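Local coordinates for delta-1-pyrroline-5-carboxylate dehydrogenase, mitochondrial (Mus musculus, PDB 4E3X), which catalyses the irreversible, NAD-dependent oxidation of glutamate semialdehyde, derived from proline or ornithine, to glutamate in the mitochondrion, at residues 22-27 with 194-199; 175-180 with 223-228; 132-137 with 249-254. All coordinates share one frame; numbering follows the deposited sequence.

Contact 1: residues 22-27 with 194-199; sequences LRWKHT and HTVYRG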
# COMPACT_ATOMS: atom_id res chain seq x y z
N LEU B 22 18.21 3.85 24.05
CA LEU B 22 17.66 4.62 22.95
C LEU B 22 16.71 5.67 23.50
O LEU B 22 15.80 5.36 24.27
CB LEU B 22 16.92 3.72 21.96
CG LEU B 22 17.77 2.71 21.19
CD1 LEU B 22 16.90 2.10 20.12
CD2 LEU B 22 19.01 3.34 20.58
N ARG B 23 16.95 6.92 23.11
CA ARG B 23 16.12 8.03 23.54
C ARG B 23 15.46 8.66 22.33
O ARG B 23 16.12 8.96 21.33
CB ARG B 23 16.97 9.07 24.29
CG ARG B 23 17.64 8.52 25.54
CD ARG B 23 16.62 8.30 26.65
NE ARG B 23 15.99 9.55 27.03
CZ ARG B 23 16.45 10.36 27.98
NH1 ARG B 23 15.82 11.49 28.26
NH2 ARG B 23 17.55 10.03 28.65
N TRP B 24 14.15 8.85 22.42
CA TRP B 24 13.38 9.34 21.28
C TRP B 24 12.96 10.78 21.51
O TRP B 24 12.46 11.14 22.58
CB TRP B 24 12.18 8.42 21.04
CG TRP B 24 12.59 6.98 20.87
CD1 TRP B 24 12.36 5.95 21.74
CD2 TRP B 24 13.32 6.42 19.78
NE1 TRP B 24 12.89 4.79 21.25
CE2 TRP B 24 13.49 5.05 20.04
CE3 TRP B 24 13.84 6.95 18.59
CZ2 TRP B 24 14.15 4.20 19.16
CZ3 TRP B 24 14.50 6.10 17.72
CH2 TRP B 24 14.65 4.74 18.01
N LYS B 25 13.17 11.61 20.49
CA LYS B 25 12.86 13.03 20.59
C LYS B 25 11.35 13.24 20.63
O LYS B 25 10.58 12.42 20.11
CB LYS B 25 13.48 13.79 19.42
N HIS B 26 10.93 14.34 21.25
CA HIS B 26 9.53 14.71 21.27
C HIS B 26 9.08 15.02 19.85
O HIS B 26 9.85 15.53 19.04
CB HIS B 26 9.30 15.93 22.16
N THR B 27 7.83 14.69 19.54
CA THR B 27 7.30 14.95 18.21
C THR B 27 6.71 16.35 18.15
O THR B 27 6.33 16.92 19.17
CB THR B 27 6.22 13.92 17.81
OG1 THR B 27 5.12 14.01 18.71
CG2 THR B 27 6.79 12.51 17.84
N HIS B 194 8.98 1.72 19.82
CA HIS B 194 9.02 2.91 19.00
C HIS B 194 9.02 2.52 17.53
O HIS B 194 9.73 1.59 17.13
CB HIS B 194 10.28 3.72 19.32
CG HIS B 194 10.48 4.92 18.46
ND1 HIS B 194 9.88 6.13 18.71
CD2 HIS B 194 11.23 5.10 17.34
CE1 HIS B 194 10.24 7.01 17.79
NE2 HIS B 194 11.07 6.41 16.95
N THR B 195 8.21 3.21 16.73
CA THR B 195 8.21 3.01 15.30
C THR B 195 9.10 4.02 14.61
O THR B 195 8.97 5.23 14.82
CB THR B 195 6.78 3.10 14.71
OG1 THR B 195 5.98 2.04 15.25
CG2 THR B 195 6.81 2.97 13.19
N VAL B 196 10.03 3.52 13.80
CA VAL B 196 10.89 4.33 12.97
C VAL B 196 10.32 4.28 11.56
O VAL B 196 10.20 3.20 10.96
CB VAL B 196 12.32 3.74 12.95
CG1 VAL B 196 13.20 4.53 11.99
CG2 VAL B 196 12.92 3.71 14.35
N TYR B 197 9.94 5.44 11.02
CA TYR B 197 9.37 5.51 9.68
C TYR B 197 10.52 5.61 8.66
O TYR B 197 10.88 6.71 8.22
CB TYR B 197 8.33 6.64 9.59
CG TYR B 197 7.11 6.31 10.41
CD1 TYR B 197 6.14 5.45 9.92
CD2 TYR B 197 6.96 6.79 11.72
CE1 TYR B 197 5.03 5.11 10.68
CE2 TYR B 197 5.86 6.45 12.49
CZ TYR B 197 4.89 5.61 11.96
OH TYR B 197 3.80 5.25 12.71
N ARG B 198 11.10 4.46 8.33
CA ARG B 198 12.23 4.37 7.41
C ARG B 198 11.79 4.72 6.01
O ARG B 198 10.70 4.34 5.59
CB ARG B 198 12.79 2.95 7.37
CG ARG B 198 13.24 2.36 8.70
CD ARG B 198 13.74 0.91 8.53
NE ARG B 198 12.72 0.05 7.92
CZ ARG B 198 12.77 -1.28 7.89
NH1 ARG B 198 13.76 -1.93 8.48
NH2 ARG B 198 11.81 -1.95 7.28
N GLY B 199 12.66 5.37 5.24
CA GLY B 199 12.45 5.42 3.80
C GLY B 199 12.61 4.02 3.21
O GLY B 199 13.10 3.11 3.88

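Contact 2: residues 175-180 with 223-228; sequences KFAVEL and PALMGN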
# COMPACT_ATOMS: atom_id res chain seq x y z
N LYS B 175 3.13 18.49 6.83
CA LYS B 175 2.33 18.29 8.04
C LYS B 175 2.06 16.82 8.30
O LYS B 175 2.28 16.33 9.41
CB LYS B 175 1.01 19.06 7.94
CG LYS B 175 0.05 18.78 9.10
CD LYS B 175 -1.34 19.35 8.83
CE LYS B 175 -2.30 19.04 9.98
NZ LYS B 175 -1.89 19.75 11.23
N PHE B 176 1.60 16.10 7.28
CA PHE B 176 1.26 14.69 7.44
C PHE B 176 2.48 13.89 7.89
O PHE B 176 2.38 13.02 8.76
CB PHE B 176 0.72 14.11 6.13
CG PHE B 176 -0.57 14.74 5.66
CD1 PHE B 176 -1.52 15.21 6.56
CD2 PHE B 176 -0.83 14.87 4.30
CE1 PHE B 176 -2.71 15.78 6.10
CE2 PHE B 176 -2.01 15.43 3.84
CZ PHE B 176 -2.94 15.90 4.74
N ALA B 177 3.64 14.20 7.32
CA ALA B 177 4.87 13.47 7.64
C ALA B 177 5.40 13.77 9.05
O ALA B 177 5.78 12.86 9.79
CB ALA B 177 5.94 13.75 6.61
N VAL B 178 5.43 15.05 9.43
CA VAL B 178 5.88 15.41 10.76
C VAL B 178 4.97 14.78 11.82
O VAL B 178 5.44 14.25 12.83
CB VAL B 178 5.96 16.95 10.92
CG1 VAL B 178 6.01 17.35 12.39
CG2 VAL B 178 7.15 17.50 10.14
N GLU B 179 3.67 14.80 11.56
CA GLU B 179 2.71 14.30 12.54
C GLU B 179 2.65 12.77 12.55
O GLU B 179 2.32 12.19 13.58
CB GLU B 179 1.35 14.97 12.34
CG GLU B 179 1.45 16.48 12.61
CD GLU B 179 0.14 17.24 12.47
OE1 GLU B 179 -0.90 16.64 12.14
OE2 GLU B 179 0.17 18.47 12.69
N LEU B 180 3.01 12.13 11.44
CA LEU B 180 3.04 10.66 11.39
C LEU B 180 3.99 10.09 12.44
O LEU B 180 3.75 9.01 12.99
CB LEU B 180 3.46 10.18 10.00
CG LEU B 180 3.67 8.67 9.81
CD1 LEU B 180 2.37 7.88 10.07
CD2 LEU B 180 4.22 8.36 8.42
N PRO B 223 7.97 11.12 -2.10
CA PRO B 223 8.91 10.07 -1.67
C PRO B 223 10.19 10.67 -1.05
O PRO B 223 10.68 10.13 -0.06
CB PRO B 223 9.20 9.30 -2.96
CG PRO B 223 7.96 9.54 -3.81
CD PRO B 223 7.59 10.96 -3.52
N ALA B 224 10.71 11.76 -1.62
CA ALA B 224 11.91 12.37 -1.04
C ALA B 224 11.67 12.84 0.40
O ALA B 224 12.52 12.66 1.27
CB ALA B 224 12.39 13.52 -1.91
N LEU B 225 10.51 13.43 0.65
CA LEU B 225 10.13 13.85 1.99
C LEU B 225 10.24 12.71 3.00
O LEU B 225 10.66 12.91 4.14
CB LEU B 225 8.70 14.39 1.99
CG LEU B 225 8.05 14.68 3.34
CD1 LEU B 225 8.70 15.88 4.04
CD2 LEU B 225 6.55 14.91 3.11
N MET B 226 9.89 11.50 2.56
CA MET B 226 9.87 10.33 3.43
C MET B 226 11.22 9.61 3.50
O MET B 226 11.30 8.50 4.00
CB MET B 226 8.76 9.38 2.99
CG MET B 226 7.39 10.03 2.97
SD MET B 226 6.91 10.81 4.52
CE MET B 226 6.65 9.39 5.57
N GLY B 227 12.28 10.26 3.04
CA GLY B 227 13.61 9.70 3.20
C GLY B 227 14.09 8.87 2.03
O GLY B 227 15.10 8.17 2.14
N ASN B 228 13.36 8.93 0.92
CA ASN B 228 13.79 8.24 -0.29
C ASN B 228 14.67 9.09 -1.18
O ASN B 228 14.70 10.32 -1.06
CB ASN B 228 12.57 7.78 -1.08
CG ASN B 228 11.73 6.82 -0.29
OD1 ASN B 228 12.12 5.68 -0.12
ND2 ASN B 228 10.59 7.30 0.23

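Contact 3: residues 132-137 with 249-254; sequences ADMLSG and LREAGL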
# COMPACT_ATOMS: atom_id res chain seq x y z
N ALA B 132 7.75 25.79 -0.65
CA ALA B 132 6.37 26.28 -0.73
C ALA B 132 6.30 27.79 -0.54
O ALA B 132 5.55 28.47 -1.23
CB ALA B 132 5.49 25.58 0.28
N ASP B 133 7.09 28.31 0.39
CA ASP B 133 7.12 29.74 0.66
C ASP B 133 7.66 30.50 -0.55
O ASP B 133 7.14 31.56 -0.91
CB ASP B 133 7.97 30.00 1.91
CG ASP B 133 8.00 31.46 2.31
OD1 ASP B 133 7.08 31.90 3.03
OD2 ASP B 133 8.97 32.16 1.94
N MET B 134 8.69 29.96 -1.19
CA MET B 134 9.25 30.57 -2.39
C MET B 134 8.24 30.58 -3.53
O MET B 134 8.07 31.58 -4.23
CB MET B 134 10.52 29.84 -2.82
CG MET B 134 11.64 29.93 -1.79
SD MET B 134 12.98 28.75 -2.10
CE MET B 134 13.65 29.42 -3.61
N LEU B 135 7.56 29.46 -3.72
CA LEU B 135 6.53 29.34 -4.75
C LEU B 135 5.37 30.29 -4.49
O LEU B 135 4.80 30.84 -5.44
CB LEU B 135 6.01 27.90 -4.82
CG LEU B 135 6.97 26.89 -5.44
CD1 LEU B 135 6.59 25.47 -5.02
CD2 LEU B 135 6.98 27.02 -6.96
N SER B 136 5.01 30.49 -3.22
CA SER B 136 3.90 31.36 -2.86
C SER B 136 4.22 32.80 -3.21
O SER B 136 3.37 33.54 -3.72
CB SER B 136 3.60 31.24 -1.36
OG SER B 136 2.60 32.15 -0.96
N GLY B 137 5.46 33.21 -2.93
CA GLY B 137 5.85 34.60 -3.06
C GLY B 137 6.70 34.89 -4.28
O GLY B 137 6.16 35.07 -5.37
N LEU B 249 13.47 23.52 -5.43
CA LEU B 249 13.73 22.53 -4.39
C LEU B 249 15.20 22.54 -3.96
O LEU B 249 15.51 22.47 -2.77
CB LEU B 249 13.31 21.14 -4.84
CG LEU B 249 11.81 20.85 -4.82
CD1 LEU B 249 11.52 19.54 -5.52
CD2 LEU B 249 11.29 20.83 -3.39
N ARG B 250 16.10 22.60 -4.94
CA ARG B 250 17.52 22.65 -4.62
C ARG B 250 17.87 23.92 -3.84
O ARG B 250 18.60 23.86 -2.85
CB ARG B 250 18.37 22.51 -5.89
CG ARG B 250 18.09 21.22 -6.69
CD ARG B 250 18.27 19.94 -5.87
NE ARG B 250 19.51 19.99 -5.11
CZ ARG B 250 20.72 19.73 -5.62
NH1 ARG B 250 20.84 19.34 -6.89
NH2 ARG B 250 21.79 19.86 -4.86
N GLU B 251 17.32 25.06 -4.26
CA GLU B 251 17.59 26.32 -3.57
C GLU B 251 17.02 26.33 -2.16
O GLU B 251 17.56 27.00 -1.27
CB GLU B 251 17.03 27.50 -4.36
CG GLU B 251 17.73 27.76 -5.68
CD GLU B 251 17.13 28.95 -6.41
OE1 GLU B 251 16.61 29.86 -5.72
OE2 GLU B 251 17.18 28.98 -7.65
N ALA B 252 15.94 25.57 -1.95
CA ALA B 252 15.30 25.46 -0.64
C ALA B 252 16.05 24.52 0.29
O ALA B 252 15.66 24.32 1.44
CB ALA B 252 13.85 25.00 -0.79
N GLY B 253 17.12 23.90 -0.22
CA GLY B 253 18.00 23.11 0.62
C GLY B 253 17.98 21.60 0.38
O GLY B 253 18.59 20.85 1.14
N LEU B 254 17.31 21.15 -0.67
CA LEU B 254 17.37 19.72 -0.98
C LEU B 254 18.82 19.35 -1.33
O LEU B 254 19.40 19.95 -2.23
CB LEU B 254 16.44 19.38 -2.15
CG LEU B 254 16.30 17.88 -2.40
CD1 LEU B 254 15.44 17.24 -1.33
CD2 LEU B 254 15.71 17.63 -3.77

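Contact 1: residues 22-27 with 194-199
Trp24 and His194 lie flat on each other in a face-to-face stack that carries nearly all of this contact. The imidazole sits against one face of the indole, its centroid 3.6 Å from that of the six-membered ring of Trp24, with the two planes only 9° from parallel. Across the stack the nearest atoms are Trp24 CE3 and His194 NE2, at 3.3 Å, while Trp24 CD2 stands over the centre of the imidazole. Behind the ring, the methylene of His194 joins in: CB lies over the five-membered ring of Trp24, 3.7 Å from its centroid, in a CH-pi contact. The two side chains come from opposite directions. His194 turns CG anti to its backbone N (chi1 176°), and Trp24 keeps CG beside its own N and anti to the carbonyl carbon (chi1 -55°), which brings the rings to meet broadside. At the far corner of the indole, Trp24 CH2 touches Val196 CG2 at 4.2 Å, an oblique apolar contact. With an alanine at His194 only CB is left of this side of the stack, and the indole, keeping that carbon and Val196 here, would probably be freer to turn. The stack lies at the surface and joins the irregular N-terminal chain to strand 191-199. That strand pairs antiparallel with strand 542-550, His194 bonding through its backbone to Ile547, consistent with the oligomerisation arm of aldehyde dehydrogenases. There Arg198 NH1 bonds to Arg498 O of the second subunit, and Val490 of that subunit packs on Leu22.

Contact 2: residues 175-180 with 223-228
Ala177 and Met226 meet where the last turns of helix 155-180 lie against the C-terminal end of helix 213-225, their CA atoms 7.3 Å apart. Met226 is the side chain to follow. Its CB does not point straight at the helix; CG lies beside the backbone N (chi1 -57°), and further bends at chi2 and chi3 swing the chain's end across. SD is the first atom to make contact, 3.7 Å from the CB of Ala177. The terminal CE goes on to Leu180 CD2 at 3.9 Å, the two side chains crossing at about a right angle. Leu225 reaches the same methyl, Ala177 CB, with its CD2 at 3.7 Å, and thus Ala177 is met by both residues. The backbone then turns away: Gly227, with positive phi, closes a Schellman motif in which Asn228 N bonds to Pro223 O and Gly227 N to Ala224 O, and Asn228 ND2 adds a second bond to Pro223 O from the same face. Met121 of helix 121-136 packs on both Ala177 and Met226. Across the two segments, methyls and a thioether meet without any polar pairing, so the join rests on shape and the burial of apolar surface.

Contact 3: residues 132-137 with 249-254
Met134 and Ala252 mark the closest backbone approach of these two helix ends, with CA atoms 8.1 Å apart. Segment 132-137 is the last stretch of helix 121-136, which leaves helical angles at Gly137. Segment 249-254 finishes helix 239-251 with a Schellman motif: Gly253 has positive phi, its N bonding back to Arg250 O, and Leu254 N bonds to Leu249 O. The same turn is tied by a side chain, since Arg250 NE gives a hydrogen bond of 2.9 Å to Leu254 O, approaching from above the carbonyl plane. Met134 alone spans the gap from its side. CG stands anti to the carbonyl carbon (chi1 -64°), and a bend at chi3 (68°) splits the tip between two neighbours. SD lies 4.1 Å from the CB of Ala252. CE comes to 3.7 Å from Glu251 OE1. Glu251, extended beyond CG, crosses the methionine at about a right angle. Its carboxylate finds its strong partner in Arg139, whose NH2 forms a salt bridge to OE1, and Arg139 in turn touches Met134. This small patch lies at the surface. Just inward, Leu249 packs on Phe128 and Ala131 of helix 121-136, and Leu135 on Leu166 and Ile167 of helix 155-180. Helix 239-251 comes between strands 230-233 and 259-261 of the parallel sheet of the Rossmann-type NAD-binding domain, and the contact joins its end to helix 121-136.

Contacts 1 and 2 are neighbours, their centres 13 Å apart, and they touch where Tyr197 CE2 packs 3.4 Å from Leu180 O; helix 155-180 leads on in the chain to strand 191-199. Contact 3 lies about 17 Å from contact 2, centre to centre, with nearest atoms about 5 Å apart, and about 27 Å from contact 1. Helix 121-136 joins contacts 2 and 3, supplying Met121 and Phe128 around the former and Met134 to the latter. All three lie away from the catalytic Cys348 and Glu314. Contact 2 lies at the far end of helix 213-225, whose start follows Asn211, probably the transition-state stabiliser.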